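Long-range contacts in Lactamase_B domain-containing protein (Bacillus lehensis G1, PDB 7EV5), which binds two zinc ions and probably acts as a hydrolase of dual activity, resembling both B3 metallo-beta-lactamases and glyoxalase II: residues L146-V151 with T185-G190; L152-I157 with H191-T196; T122-H127 with S137-K142; T78-W83 with H131-V136. One frame throughout, in Å; residues are numbered along the deposited sequence. Where two conformers were deposited one is given.

Interaction 1: L146-V151 with T185-G190. With ZN (zinc ion), chain C.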
loop_
_atom_site.group_PDB
_atom_site.type_symbol
_atom_site.label_atom_id
_atom_site.label_comp_id
_atom_site.label_asym_id
_atom_site.label_seq_id
_atom_site.Cartn_x
_atom_site.Cartn_y
_atom_site.Cartn_z
ATOM N N LEU A 146 -5.080 0.534 9.215
ATOM C CA LEU A 146 -5.530 0.568 7.830
ATOM C C LEU A 146 -4.327 0.865 6.948
ATOM O O LEU A 146 -3.711 1.930 7.064
ATOM C CB LEU A 146 -6.589 1.658 7.651
ATOM C CG LEU A 146 -7.101 1.881 6.222
ATOM C CD1 LEU A 146 -8.014 0.754 5.785
ATOM C CD2 LEU A 146 -7.820 3.233 6.153
ATOM N N PHE A 147 -4.004 -0.061 6.048
ATOM C CA PHE A 147 -2.923 0.148 5.086
ATOM C C PHE A 147 -3.586 0.668 3.819
ATOM O O PHE A 147 -4.049 -0.104 2.984
ATOM C CB PHE A 147 -2.145 -1.146 4.880
ATOM C CG PHE A 147 -1.597 -1.706 6.164
ATOM C CD1 PHE A 147 -0.402 -1.233 6.675
ATOM C CD2 PHE A 147 -2.294 -2.673 6.875
ATOM C CE1 PHE A 147 0.110 -1.721 7.850
ATOM C CE2 PHE A 147 -1.790 -3.168 8.071
ATOM C CZ PHE A 147 -0.589 -2.694 8.565
ATOM N N SER A 148 -3.644 1.996 3.693
ATOM C CA SER A 148 -4.460 2.656 2.676
ATOM C C SER A 148 -3.650 3.316 1.561
ATOM O O SER A 148 -4.208 4.090 0.781
ATOM C CB SER A 148 -5.400 3.674 3.329
ATOM O OG SER A 148 -4.725 4.453 4.310
ATOM N N GLY A 149 -2.356 3.039 1.469
ATOM C CA GLY A 149 -1.591 3.592 0.364
ATOM C C GLY A 149 -1.639 5.107 0.331
ATOM O O GLY A 149 -1.438 5.784 1.346
ATOM N N ASP A 150 -1.897 5.661 -0.856
ATOM C CA ASP A 150 -1.729 7.089 -1.095
ATOM C C ASP A 150 -3.053 7.836 -1.145
ATOM O O ASP A 150 -3.144 8.875 -1.793
ATOM C CB ASP A 150 -0.904 7.335 -2.360
ATOM C CG ASP A 150 0.552 6.912 -2.210
ATOM O OD1 ASP A 150 0.922 6.378 -1.146
ATOM O OD2 ASP A 150 1.312 7.091 -3.187
ATOM N N VAL A 151 -4.070 7.349 -0.440
ATOM C CA VAL A 151 -5.356 8.038 -0.429
ATOM C C VAL A 151 -5.350 9.193 0.566
ATOM O O VAL A 151 -5.736 10.324 0.237
ATOM C CB VAL A 151 -6.469 7.018 -0.127
ATOM C CG1 VAL A 151 -7.787 7.720 0.095
ATOM C CG2 VAL A 151 -6.588 6.020 -1.276
ATOM N N THR A 185 -8.473 3.998 14.478
ATOM C CA THR A 185 -7.733 3.254 13.463
ATOM C C THR A 185 -6.516 4.038 12.999
ATOM O O THR A 185 -6.622 5.204 12.612
ATOM C CB THR A 185 -8.635 2.998 12.258
ATOM O OG1 THR A 185 -9.831 2.343 12.687
ATOM C CG2 THR A 185 -7.918 2.102 11.244
ATOM N N ILE A 186 -5.354 3.383 13.020
ATOM C CA ILE A 186 -4.150 4.011 12.488
ATOM C C ILE A 186 -4.225 4.029 10.969
ATOM O O ILE A 186 -4.553 3.017 10.334
ATOM C CB ILE A 186 -2.902 3.269 12.984
ATOM C CG1 ILE A 186 -2.688 3.553 14.476
ATOM C CG2 ILE A 186 -1.677 3.656 12.172
ATOM C CD1 ILE A 186 -1.630 2.662 15.121
ATOM N N VAL A 187 -3.960 5.195 10.382
ATOM C CA VAL A 187 -3.839 5.330 8.934
ATOM C C VAL A 187 -2.364 5.138 8.600
ATOM O O VAL A 187 -1.526 6.008 8.872
ATOM C CB VAL A 187 -4.381 6.671 8.438
ATOM C CG1 VAL A 187 -4.154 6.824 6.934
ATOM C CG2 VAL A 187 -5.862 6.775 8.754
ATOM N N ALA A 188 -2.034 3.964 8.059
ATOM C CA ALA A 188 -0.664 3.618 7.679
ATOM C C ALA A 188 -0.586 3.846 6.174
ATOM O O ALA A 188 -0.938 2.981 5.371
ATOM C CB ALA A 188 -0.342 2.179 8.077
ATOM N N SER A 189 -0.138 5.037 5.798
ATOM C CA SER A 189 -0.185 5.523 4.429
ATOM C C SER A 189 1.172 5.404 3.751
ATOM O O SER A 189 2.182 5.040 4.355
ATOM C CB SER A 189 -0.662 6.975 4.407
ATOM O OG SER A 189 0.353 7.826 4.910
ATOM N N GLY A 190 1.175 5.692 2.452
ATOM C CA GLY A 190 2.369 5.495 1.658
ATOM C C GLY A 190 3.450 6.532 1.866
ATOM O O GLY A 190 4.588 6.287 1.472
HETATM ZN ZN ZN C . 3.312 6.680 -3.349
HETATM O O HOH W 1 -0.362 1.671 3.007
HETATM O O HOH W 2 2.835 6.861 -5.284
#
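Leu146 and Ala188 lie on neighbouring parallel strands, 146-149 and 186-189, whose axes come within 4.9 Å at an angle of 37°. Leu146 uses both its N and its O toward strand 186-189: its N donates to Ile186 O, and its O accepts from Ala188 N at 2.8 Å. At the start of the second segment, Thr185 turns its methyl CG2 to Leu146 CB (3.9 Å), CG2 standing anti to the backbone N while OG1 is turned off to Pro182 O. On the face of Phe147 and Ala188, the Phe147 ring meets Ala188 CB obliquely through CD1 (3.7 Å) and the neighbouring CE1; chi1 of -56° sets CG beside the backbone N. Ser148 OG lies 3.6 Å from the methyl Val187 CG1. A type II' turn runs from Ser148 to Val151. Ala188 O takes a weak bond from Ser148 N and a second from water 1, which also accepts from Gly149 N. Gly190 N closes the junction on Gly149 O at 2.8 Å, from above the carbonyl plane. Gly190 CA lies 3.3 Å from Asp150 OD1, while Asp150 OD2 binds the zinc ion of chain C at 2.0 Å. Phe147 stacks on Phe27, Leu146 packs on Ile178 of helix 167-178, and the strand pair lies between strand 136-140, bonded to Phe147, and strand 195-196, bonded to Val187.

Interaction 2: L152-I157 with H191-T196. With ZN (zinc ion), chain C.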
loop_
_atom_site.group_PDB
_atom_site.type_symbol
_atom_site.label_atom_id
_atom_site.label_comp_id
_atom_site.label_asym_id
_atom_site.label_seq_id
_atom_site.Cartn_x
_atom_site.Cartn_y
_atom_site.Cartn_z
ATOM N N LEU A 152 -4.919 8.921 1.795
ATOM C CA LEU A 152 -5.048 9.842 2.919
ATOM C C LEU A 152 -3.727 9.858 3.668
ATOM O O LEU A 152 -3.230 8.803 4.071
ATOM C CB LEU A 152 -6.165 9.376 3.863
ATOM C CG LEU A 152 -6.378 10.162 5.156
ATOM C CD1 LEU A 152 -6.769 11.610 4.862
ATOM C CD2 LEU A 152 -7.406 9.486 6.045
ATOM N N PHE A 153 -3.159 11.046 3.859
ATOM C CA PHE A 153 -1.924 11.188 4.612
ATOM C C PHE A 153 -2.202 12.021 5.849
ATOM O O PHE A 153 -3.283 12.591 6.017
ATOM C CB PHE A 153 -0.861 11.917 3.785
ATOM C CG PHE A 153 -0.595 11.299 2.438
ATOM C CD1 PHE A 153 -0.090 10.007 2.330
ATOM C CD2 PHE A 153 -0.815 12.022 1.272
ATOM C CE1 PHE A 153 0.177 9.447 1.076
ATOM C CE2 PHE A 153 -0.552 11.469 0.021
ATOM C CZ PHE A 153 -0.058 10.173 -0.081
ATOM N N GLN A 154 -1.209 12.093 6.729
ATOM C CA GLN A 154 -1.264 13.049 7.824
ATOM C C GLN A 154 -1.197 14.452 7.236
ATOM O O GLN A 154 -0.194 14.831 6.627
ATOM C CB GLN A 154 -0.089 12.810 8.764
ATOM C CG GLN A 154 -0.140 13.655 10.021
ATOM C CD GLN A 154 1.155 13.591 10.790
ATOM O OE1 GLN A 154 2.198 14.049 10.314
ATOM N NE2 GLN A 154 1.109 12.994 11.977
ATOM N N GLN A 155 -2.286 15.209 7.374
ATOM C CA GLN A 155 -2.399 16.607 6.945
ATOM C C GLN A 155 -2.525 16.825 5.438
ATOM O O GLN A 155 -2.519 17.980 4.995
ATOM C CB GLN A 155 -1.282 17.502 7.508
ATOM C CG GLN A 155 -1.390 17.776 8.995
ATOM C CD GLN A 155 -2.600 18.623 9.324
ATOM O OE1 GLN A 155 -3.522 18.170 10.001
ATOM N NE2 GLN A 155 -2.607 19.856 8.838
ATOM N N SER A 156 -2.651 15.776 4.631
ATOM C CA SER A 156 -2.868 15.974 3.202
ATOM C C SER A 156 -3.569 14.744 2.645
ATOM O O SER A 156 -3.875 13.799 3.374
ATOM C CB SER A 156 -1.573 16.284 2.435
ATOM O OG SER A 156 -0.681 15.183 2.414
ATOM N N ILE A 157 -3.840 14.780 1.341
ATOM C CA ILE A 157 -4.474 13.673 0.640
ATOM C C ILE A 157 -3.668 13.358 -0.615
ATOM O O ILE A 157 -2.792 14.118 -1.030
ATOM C CB ILE A 157 -5.962 13.933 0.313
ATOM C CG1 ILE A 157 -6.116 15.113 -0.651
ATOM C CG2 ILE A 157 -6.755 14.177 1.588
ATOM C CD1 ILE A 157 -7.563 15.356 -1.057
ATOM N N HIS A 191 3.124 7.689 2.437
ATOM C CA HIS A 191 4.112 8.761 2.528
ATOM C C HIS A 191 3.905 9.529 3.822
ATOM O O HIS A 191 2.779 9.918 4.129
ATOM C CB HIS A 191 3.980 9.702 1.316
ATOM C CG HIS A 191 4.183 9.004 0.001
ATOM N ND1 HIS A 191 5.425 8.845 -0.572
ATOM C CD2 HIS A 191 3.307 8.387 -0.830
ATOM C CE1 HIS A 191 5.310 8.170 -1.700
ATOM N NE2 HIS A 191 4.033 7.873 -1.880
ATOM N N GLY A 192 4.985 9.751 4.574
ATOM C CA GLY A 192 4.914 10.568 5.766
ATOM C C GLY A 192 4.509 9.808 7.013
ATOM O O GLY A 192 4.410 8.575 7.019
ATOM N N PRO A 193 4.253 10.545 8.093
ATOM C CA PRO A 193 4.015 9.917 9.398
ATOM C C PRO A 193 2.688 9.179 9.487
ATOM O O PRO A 193 1.734 9.445 8.753
ATOM C CB PRO A 193 4.013 11.109 10.369
ATOM C CG PRO A 193 4.733 12.199 9.657
ATOM C CD PRO A 193 4.439 12.002 8.196
ATOM N N LEU A 194 2.632 8.255 10.445
ATOM C CA LEU A 194 1.370 7.630 10.809
ATOM C C LEU A 194 0.402 8.674 11.358
ATOM O O LEU A 194 0.801 9.714 11.886
ATOM C CB LEU A 194 1.610 6.567 11.879
ATOM C CG LEU A 194 2.434 5.347 11.493
ATOM C CD1 LEU A 194 2.707 4.518 12.731
ATOM C CD2 LEU A 194 1.705 4.517 10.436
ATOM N N THR A 195 -0.888 8.385 11.227
ATOM C CA THR A 195 -1.935 9.204 11.815
ATOM C C THR A 195 -3.098 8.290 12.182
ATOM O O THR A 195 -2.978 7.066 12.137
ATOM C CB THR A 195 -2.286 10.376 10.891
ATOM O OG1 THR A 195 -3.122 11.293 11.602
ATOM C CG2 THR A 195 -2.994 9.893 9.634
ATOM N N THR A 196 -4.216 8.880 12.597
ATOM C CA THR A 196 -5.421 8.106 12.844
ATOM C C THR A 196 -6.579 8.742 12.097
ATOM O O THR A 196 -6.514 9.902 11.676
ATOM C CB THR A 196 -5.784 7.992 14.336
ATOM O OG1 THR A 196 -6.034 9.302 14.863
ATOM C CG2 THR A 196 -4.668 7.308 15.119
HETATM ZN ZN ZN C . 3.312 6.680 -3.349
HETATM O O HOH W 3 1.367 10.847 6.314
HETATM O O HOH W 4 2.475 10.816 13.808
HETATM O O HOH W 5 -1.604 12.424 13.446
HETATM O O HOH W 2 2.835 6.861 -5.284
#
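His191 and Phe153 point their rings the same way, side by side, with planes at 80°; Phe153 CE1 lies in the plane of the imidazole at its edge, 3.8 Å from His191 CD2. His191 NE2 binds the zinc ion of chain C at 2.0 Å, so the phenyl ring borders a metal ligand on its CD2 side. The carbonyl His191 O is 3.4 Å from Phe153 CD1 and also takes part in a water bridge: water 3 lies within bonding distance of His191 O and Pro193 O and accepts from Gln154 N at 2.9 Å. Beyond Gly192, the ring of Pro193 is crossed at about a right angle by the Gln154 side chain, whose OE1, in the conformer given, comes within 3.2 Å of Pro193 CG. Gln154 CG stands anti to the backbone N (chi1 -174°), and the chain continues extended, crossing the proline. In this same conformer, one of two, Leu194 O is reached from Gln154 NE2 through water 4, on a weak bond at the amide end. Thr195 then packs its CB 3.9 Å from Gln154 CB, and its OG1, held by Glu200, is tentatively joined to Gln154 NE2 by water 5. No direct hydrogen bond spans the two segments. Leu194 packs on Ile186 and Ala188, Thr195 bonds to Val187 of strand 186-189, and Thr196 caps helix 197-203, while Ile157 faces helix 167-178.

Interaction 3: T122-H127 with S137-K142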
loop_
_atom_site.group_PDB
_atom_site.type_symbol
_atom_site.label_atom_id
_atom_site.label_comp_id
_atom_site.label_asym_id
_atom_site.label_seq_id
_atom_site.Cartn_x
_atom_site.Cartn_y
_atom_site.Cartn_z
ATOM N N THR A 122 -6.565 -11.649 8.797
ATOM C CA THR A 122 -7.732 -11.321 7.993
ATOM C C THR A 122 -7.843 -9.815 7.819
ATOM O O THR A 122 -7.626 -9.046 8.763
ATOM C CB THR A 122 -9.022 -11.910 8.570
ATOM O OG1 THR A 122 -8.887 -13.332 8.638
ATOM C CG2 THR A 122 -10.215 -11.583 7.667
ATOM N N PHE A 123 -8.162 -9.411 6.593
ATOM C CA PHE A 123 -8.299 -8.013 6.232
ATOM C C PHE A 123 -9.658 -7.783 5.603
ATOM O O PHE A 123 -10.185 -8.655 4.902
ATOM C CB PHE A 123 -7.256 -7.633 5.175
ATOM C CG PHE A 123 -5.846 -7.893 5.600
ATOM C CD1 PHE A 123 -5.168 -6.983 6.396
ATOM C CD2 PHE A 123 -5.196 -9.040 5.196
ATOM C CE1 PHE A 123 -3.857 -7.228 6.791
ATOM C CE2 PHE A 123 -3.892 -9.291 5.578
ATOM C CZ PHE A 123 -3.219 -8.385 6.372
ATOM N N SER A 124 -10.227 -6.623 5.884
ATOM C CA SER A 124 -11.294 -6.077 5.065
ATOM C C SER A 124 -10.649 -5.268 3.948
ATOM O O SER A 124 -9.685 -4.529 4.172
ATOM C CB SER A 124 -12.201 -5.173 5.897
ATOM O OG SER A 124 -13.036 -5.930 6.751
ATOM N N VAL A 125 -11.161 -5.425 2.736
ATOM C CA VAL A 125 -10.579 -4.784 1.563
ATOM C C VAL A 125 -11.555 -3.755 1.020
ATOM O O VAL A 125 -12.721 -4.070 0.746
ATOM C CB VAL A 125 -10.221 -5.816 0.485
ATOM C CG1 VAL A 125 -9.693 -5.124 -0.747
ATOM C CG2 VAL A 125 -9.223 -6.830 1.036
ATOM N N PHE A 126 -11.079 -2.531 0.849
ATOM C CA PHE A 126 -11.865 -1.475 0.238
ATOM C C PHE A 126 -11.193 -1.042 -1.052
ATOM O O PHE A 126 -9.976 -0.850 -1.091
ATOM C CB PHE A 126 -11.961 -0.276 1.172
ATOM C CG PHE A 126 -12.647 -0.576 2.477
ATOM C CD1 PHE A 126 -14.013 -0.411 2.609
ATOM C CD2 PHE A 126 -11.927 -1.032 3.561
ATOM C CE1 PHE A 126 -14.643 -0.677 3.817
ATOM C CE2 PHE A 126 -12.550 -1.308 4.773
ATOM C CZ PHE A 126 -13.912 -1.130 4.893
ATOM N N HIS A 127 -11.986 -0.870 -2.100
ATOM C CA HIS A 127 -11.477 -0.314 -3.345
ATOM C C HIS A 127 -11.571 1.204 -3.217
ATOM O O HIS A 127 -12.670 1.754 -3.091
ATOM C CB HIS A 127 -12.262 -0.860 -4.543
ATOM C CG HIS A 127 -11.716 -0.423 -5.870
ATOM N ND1 HIS A 127 -12.527 -0.146 -6.950
ATOM C CD2 HIS A 127 -10.447 -0.196 -6.288
ATOM C CE1 HIS A 127 -11.781 0.224 -7.977
ATOM N NE2 HIS A 127 -10.514 0.205 -7.600
ATOM N N SER A 137 -7.337 -0.369 -0.121
ATOM C CA SER A 137 -6.963 -0.193 1.281
ATOM C C SER A 137 -7.276 -1.464 2.055
ATOM O O SER A 137 -8.370 -2.029 1.922
ATOM C CB SER A 137 -7.708 0.988 1.894
ATOM O OG SER A 137 -7.378 2.175 1.197
ATOM N N TYR A 138 -6.321 -1.906 2.861
ATOM C CA TYR A 138 -6.437 -3.156 3.605
ATOM C C TYR A 138 -6.627 -2.821 5.080
ATOM O O TYR A 138 -5.716 -2.286 5.722
ATOM C CB TYR A 138 -5.172 -3.989 3.436
ATOM C CG TYR A 138 -4.776 -4.316 2.002
ATOM C CD1 TYR A 138 -5.283 -5.438 1.365
ATOM C CD2 TYR A 138 -3.879 -3.513 1.299
ATOM C CE1 TYR A 138 -4.916 -5.765 0.078
ATOM C CE2 TYR A 138 -3.489 -3.838 0.006
ATOM C CZ TYR A 138 -4.021 -4.967 -0.596
ATOM O OH TYR A 138 -3.659 -5.310 -1.873
ATOM N N TYR A 139 -7.800 -3.131 5.619
ATOM C CA TYR A 139 -8.119 -2.845 7.014
ATOM C C TYR A 139 -7.892 -4.098 7.850
ATOM O O TYR A 139 -8.498 -5.144 7.595
ATOM C CB TYR A 139 -9.567 -2.377 7.126
ATOM C CG TYR A 139 -10.073 -2.167 8.534
ATOM C CD1 TYR A 139 -9.409 -1.334 9.417
ATOM C CD2 TYR A 139 -11.247 -2.771 8.962
ATOM C CE1 TYR A 139 -9.881 -1.131 10.713
ATOM C CE2 TYR A 139 -11.728 -2.572 10.242
ATOM C CZ TYR A 139 -11.041 -1.750 11.112
ATOM O OH TYR A 139 -11.527 -1.554 12.385
ATOM N N TYR A 140 -7.005 -3.992 8.839
ATOM C CA TYR A 140 -6.692 -5.077 9.767
ATOM C C TYR A 140 -7.369 -4.752 11.094
ATOM O O TYR A 140 -6.852 -3.963 11.888
ATOM C CB TYR A 140 -5.180 -5.143 9.939
ATOM C CG TYR A 140 -4.663 -6.292 10.764
ATOM C CD1 TYR A 140 -4.949 -7.608 10.423
ATOM C CD2 TYR A 140 -3.860 -6.057 11.884
ATOM C CE1 TYR A 140 -4.444 -8.664 11.170
ATOM C CE2 TYR A 140 -3.359 -7.111 12.641
ATOM C CZ TYR A 140 -3.659 -8.408 12.272
ATOM O OH TYR A 140 -3.168 -9.467 13.008
ATOM N N GLN A 141 -8.527 -5.370 11.343
ATOM C CA GLN A 141 -9.312 -4.996 12.517
ATOM C C GLN A 141 -8.603 -5.369 13.818
ATOM O O GLN A 141 -8.674 -4.618 14.802
ATOM C CB GLN A 141 -10.712 -5.617 12.439
ATOM C CG GLN A 141 -11.618 -5.208 13.591
ATOM C CD GLN A 141 -13.088 -5.230 13.226
ATOM O OE1 GLN A 141 -13.470 -5.714 12.160
ATOM N NE2 GLN A 141 -13.926 -4.704 14.116
ATOM N N LYS A 142 -7.872 -6.492 13.826
ATOM C CA LYS A 142 -7.314 -7.022 15.074
ATOM C C LYS A 142 -6.436 -6.002 15.793
ATOM O O LYS A 142 -6.499 -5.874 17.021
ATOM C CB LYS A 142 -6.541 -8.313 14.806
ATOM C CG LYS A 142 -5.965 -8.977 16.051
ATOM C CD LYS A 142 -5.173 -10.224 15.681
ATOM C CE LYS A 142 -5.027 -11.177 16.860
ATOM N NZ LYS A 142 -4.194 -10.605 17.949
HETATM O O HOH W 6 -8.150 -8.714 11.831
HETATM O O HOH W 7 -9.645 -7.327 9.602
#
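Phe123 and Tyr140 meet near the Tyr140 end of an antiparallel pair, strands 122-127 and 137-140. Phe123 CB starts 3.7 Å from Tyr139 O, which lies near the plane of the ring at its edge. CG stands beside the backbone N (chi1 -57°), and the side chain crosses Tyr140 obliquely: CD1 lies 4.2 Å from Tyr138 CB and is also near Tyr140 CB, and CE1, further out, touches Tyr140 CD1 at 3.8 Å. The two rings are oblique, their planes at 43°. Tyr140 CD1 in turn has Thr122 O near its ring plane, at 3.5 Å. On the face of Ser124, Phe126 and Tyr139, Phe126 and Tyr139 lie side by side, pointing the same way, and Tyr139 CB sits in the plane of the Phe126 ring, 3.9 Å from CE2. On the other face Val125 CG2 approaches Tyr138, whose OH bonds to Leu52 O. Two hydrogen-bonded pairs fix the register: Ser124 with Tyr139, its two bonds both 2.8 Å, and Phe126 with Ser137; Val125 and Tyr138 form the non-hydrogen-bonded pair between them. Where strand 137-140 ends, water 7 links Thr122 O and Tyr139 O to Gln141 N. Phe123 and Tyr140 both touch Leu17 of the other sheet. The pair is a beta hairpin within one of the two facing mixed sheets of the metallo-beta-lactamase fold.

Interaction 4: T78-W83 with H131-V136. With ZN (zinc ion), chain B.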
loop_
_atom_site.group_PDB
_atom_site.type_symbol
_atom_site.label_atom_id
_atom_site.label_comp_id
_atom_site.label_asym_id
_atom_site.label_seq_id
_atom_site.Cartn_x
_atom_site.Cartn_y
_atom_site.Cartn_z
ATOM N N THR A 78 -6.801 -5.729 -10.204
ATOM C CA THR A 78 -6.774 -6.009 -11.640
ATOM C C THR A 78 -6.704 -4.742 -12.488
ATOM O O THR A 78 -6.155 -4.772 -13.599
ATOM C CB THR A 78 -7.984 -6.876 -12.023
ATOM O OG1 THR A 78 -7.761 -7.456 -13.315
ATOM C CG2 THR A 78 -9.280 -6.070 -12.044
ATOM N N LYS A 79 -7.230 -3.618 -11.997
ATOM C CA LYS A 79 -7.202 -2.417 -12.820
ATOM C C LYS A 79 -5.787 -1.917 -13.075
ATOM O O LYS A 79 -5.578 -1.157 -14.028
ATOM C CB LYS A 79 -8.068 -1.321 -12.210
ATOM C CG LYS A 79 -9.557 -1.530 -12.435
ATOM C CD LYS A 79 -10.370 -0.646 -11.500
ATOM C CE LYS A 79 -11.864 -0.909 -11.626
ATOM N NZ LYS A 79 -12.290 -0.916 -13.055
ATOM N N GLU A 80 -4.812 -2.331 -12.261
ATOM C CA GLU A 80 -3.417 -1.948 -12.456
ATOM C C GLU A 80 -2.523 -3.131 -12.815
ATOM O O GLU A 80 -1.301 -3.033 -12.704
ATOM C CB GLU A 80 -2.891 -1.196 -11.228
ATOM C CG GLU A 80 -3.528 0.184 -11.093
ATOM C CD GLU A 80 -3.158 0.894 -9.805
ATOM O OE1 GLU A 80 -2.152 0.526 -9.176
ATOM O OE2 GLU A 80 -3.885 1.826 -9.422
ATOM N N ARG A 81 -3.109 -4.237 -13.284
ATOM C CA ARG A 81 -2.328 -5.446 -13.537
ATOM C C ARG A 81 -1.221 -5.232 -14.563
ATOM O O ARG A 81 -0.168 -5.874 -14.470
ATOM C CB ARG A 81 -3.252 -6.593 -13.960
ATOM C CG ARG A 81 -3.934 -6.436 -15.325
ATOM C CD ARG A 81 -4.768 -7.697 -15.659
ATOM N NE ARG A 81 -5.620 -7.528 -16.833
ATOM C CZ ARG A 81 -5.296 -7.896 -18.067
ATOM N NH1 ARG A 81 -4.112 -8.448 -18.318
ATOM N NH2 ARG A 81 -6.160 -7.693 -19.054
ATOM N N HIS A 82 -1.427 -4.341 -15.537
ATOM C CA HIS A 82 -0.395 -4.056 -16.524
ATOM C C HIS A 82 0.678 -3.111 -16.009
ATOM O O HIS A 82 1.707 -2.949 -16.675
ATOM C CB HIS A 82 -1.010 -3.409 -17.770
ATOM C CG HIS A 82 -2.001 -4.274 -18.482
ATOM N ND1 HIS A 82 -1.675 -5.511 -18.995
ATOM C CD2 HIS A 82 -3.310 -4.080 -18.764
ATOM C CE1 HIS A 82 -2.743 -6.041 -19.564
ATOM N NE2 HIS A 82 -3.747 -5.193 -19.440
ATOM N N TRP A 83 0.467 -2.476 -14.857
ATOM C CA TRP A 83 1.376 -1.421 -14.426
ATOM C C TRP A 83 2.697 -1.955 -13.893
ATOM O O TRP A 83 3.707 -1.247 -13.949
ATOM C CB TRP A 83 0.723 -0.581 -13.330
ATOM C CG TRP A 83 -0.360 0.325 -13.818
ATOM C CD1 TRP A 83 -1.128 0.174 -14.936
ATOM C CD2 TRP A 83 -0.803 1.518 -13.183
ATOM N NE1 TRP A 83 -2.027 1.213 -15.039
ATOM C CE2 TRP A 83 -1.839 2.061 -13.978
ATOM C CE3 TRP A 83 -0.414 2.191 -12.028
ATOM C CZ2 TRP A 83 -2.500 3.249 -13.639
ATOM C CZ3 TRP A 83 -1.069 3.372 -11.695
ATOM C CH2 TRP A 83 -2.103 3.884 -12.503
ATOM N N HIS A 131 -6.465 8.442 -6.418
ATOM C CA HIS A 131 -5.040 8.611 -6.677
ATOM C C HIS A 131 -4.576 7.667 -7.791
ATOM O O HIS A 131 -3.729 8.037 -8.614
ATOM C CB HIS A 131 -4.261 8.398 -5.372
ATOM C CG HIS A 131 -2.776 8.281 -5.545
ATOM N ND1 HIS A 131 -1.942 9.369 -5.696
ATOM C CD2 HIS A 131 -1.975 7.193 -5.546
ATOM C CE1 HIS A 131 -0.691 8.956 -5.795
ATOM N NE2 HIS A 131 -0.680 7.635 -5.713
ATOM N N SER A 132 -5.135 6.461 -7.850
ATOM C CA SER A 132 -4.871 5.541 -8.946
ATOM C C SER A 132 -6.068 4.607 -9.053
ATOM O O SER A 132 -6.785 4.408 -8.061
ATOM C CB SER A 132 -3.561 4.751 -8.742
ATOM O OG SER A 132 -3.679 3.770 -7.724
ATOM N N PRO A 133 -6.330 4.037 -10.235
ATOM C CA PRO A 133 -7.595 3.315 -10.440
ATOM C C PRO A 133 -7.664 1.981 -9.725
ATOM O O PRO A 133 -8.774 1.493 -9.474
ATOM C CB PRO A 133 -7.655 3.128 -11.965
ATOM C CG PRO A 133 -6.223 3.211 -12.411
ATOM C CD PRO A 133 -5.581 4.207 -11.492
ATOM N N GLY A 134 -6.527 1.376 -9.406
ATOM C CA GLY A 134 -6.517 0.109 -8.706
ATOM C C GLY A 134 -6.082 0.243 -7.261
ATOM O O GLY A 134 -5.680 -0.734 -6.632
ATOM N N SER A 135 -6.174 1.453 -6.716
ATOM C CA SER A 135 -5.835 1.663 -5.315
ATOM C C SER A 135 -6.817 0.913 -4.425
ATOM O O SER A 135 -8.040 1.069 -4.546
ATOM C CB SER A 135 -5.933 3.146 -4.987
ATOM O OG SER A 135 -4.743 3.851 -5.279
ATOM N N VAL A 136 -6.261 0.144 -3.493
ATOM C CA VAL A 136 -7.055 -0.546 -2.493
ATOM C C VAL A 136 -6.471 -0.256 -1.123
ATOM O O VAL A 136 -5.304 0.115 -0.969
ATOM C CB VAL A 136 -7.180 -2.068 -2.713
ATOM C CG1 VAL A 136 -7.818 -2.374 -4.066
ATOM C CG2 VAL A 136 -5.834 -2.736 -2.579
HETATM ZN ZN ZN B . 0.994 6.432 -5.705
HETATM O O HOH W 2 2.835 6.861 -5.284
#
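The contact belongs to the dinuclear zinc site of the metallo-beta-lactamase fold: Glu80 hydrogen-bonds the loop just after the zinc ligand His131, and so probably helps to position it. Glu80 OE2 is the receiving atom, gripped by two donors. Ser132 OG gives its proton to the syn lone pair at 2.6 Å, and Gly134 N reaches the same oxygen at 2.7 Å from above the carboxylate plane. The other oxygen, OE1, accepts from Ala55 N, next to the ligands His54 and His56, so Glu80 links two ligand loops as a second-shell residue. Its CG lies over the centre of the Trp83 ring. Ser132 to Ser135 form a type I turn, which presents Gly134 N to Glu80. Lys79 CD passes 3.4 Å from Pro133 O. His131 itself binds the zinc ion of chain B through NE2, at 2.1 Å. Trp83 and Pro133 meet tip to tip, with Trp83 CH2 3.6 Å from Pro133 CD.

How the interactions relate
From the N terminus, interaction 4 opens first, at 78-83, and closes at 131-136; interaction 3 opens inside that span at 122-127 and closes at 137-142, so the two cross, joined by His127 NE2 to Pro133 O. Interaction 1 starts after both have closed and interaction 2 follows it; their segments alternate, so these cross too, each closing a loop that includes helix 167-178. Interactions 3 and 1 continue one sheet, through strands 136-140 and 145-149, and interaction 2 reaches its edge at 195-196. Water 2 belongs to interactions 1, 2 and 4, bridging the zinc ions whose ligands Asp150, His191 and His131 these contacts hold.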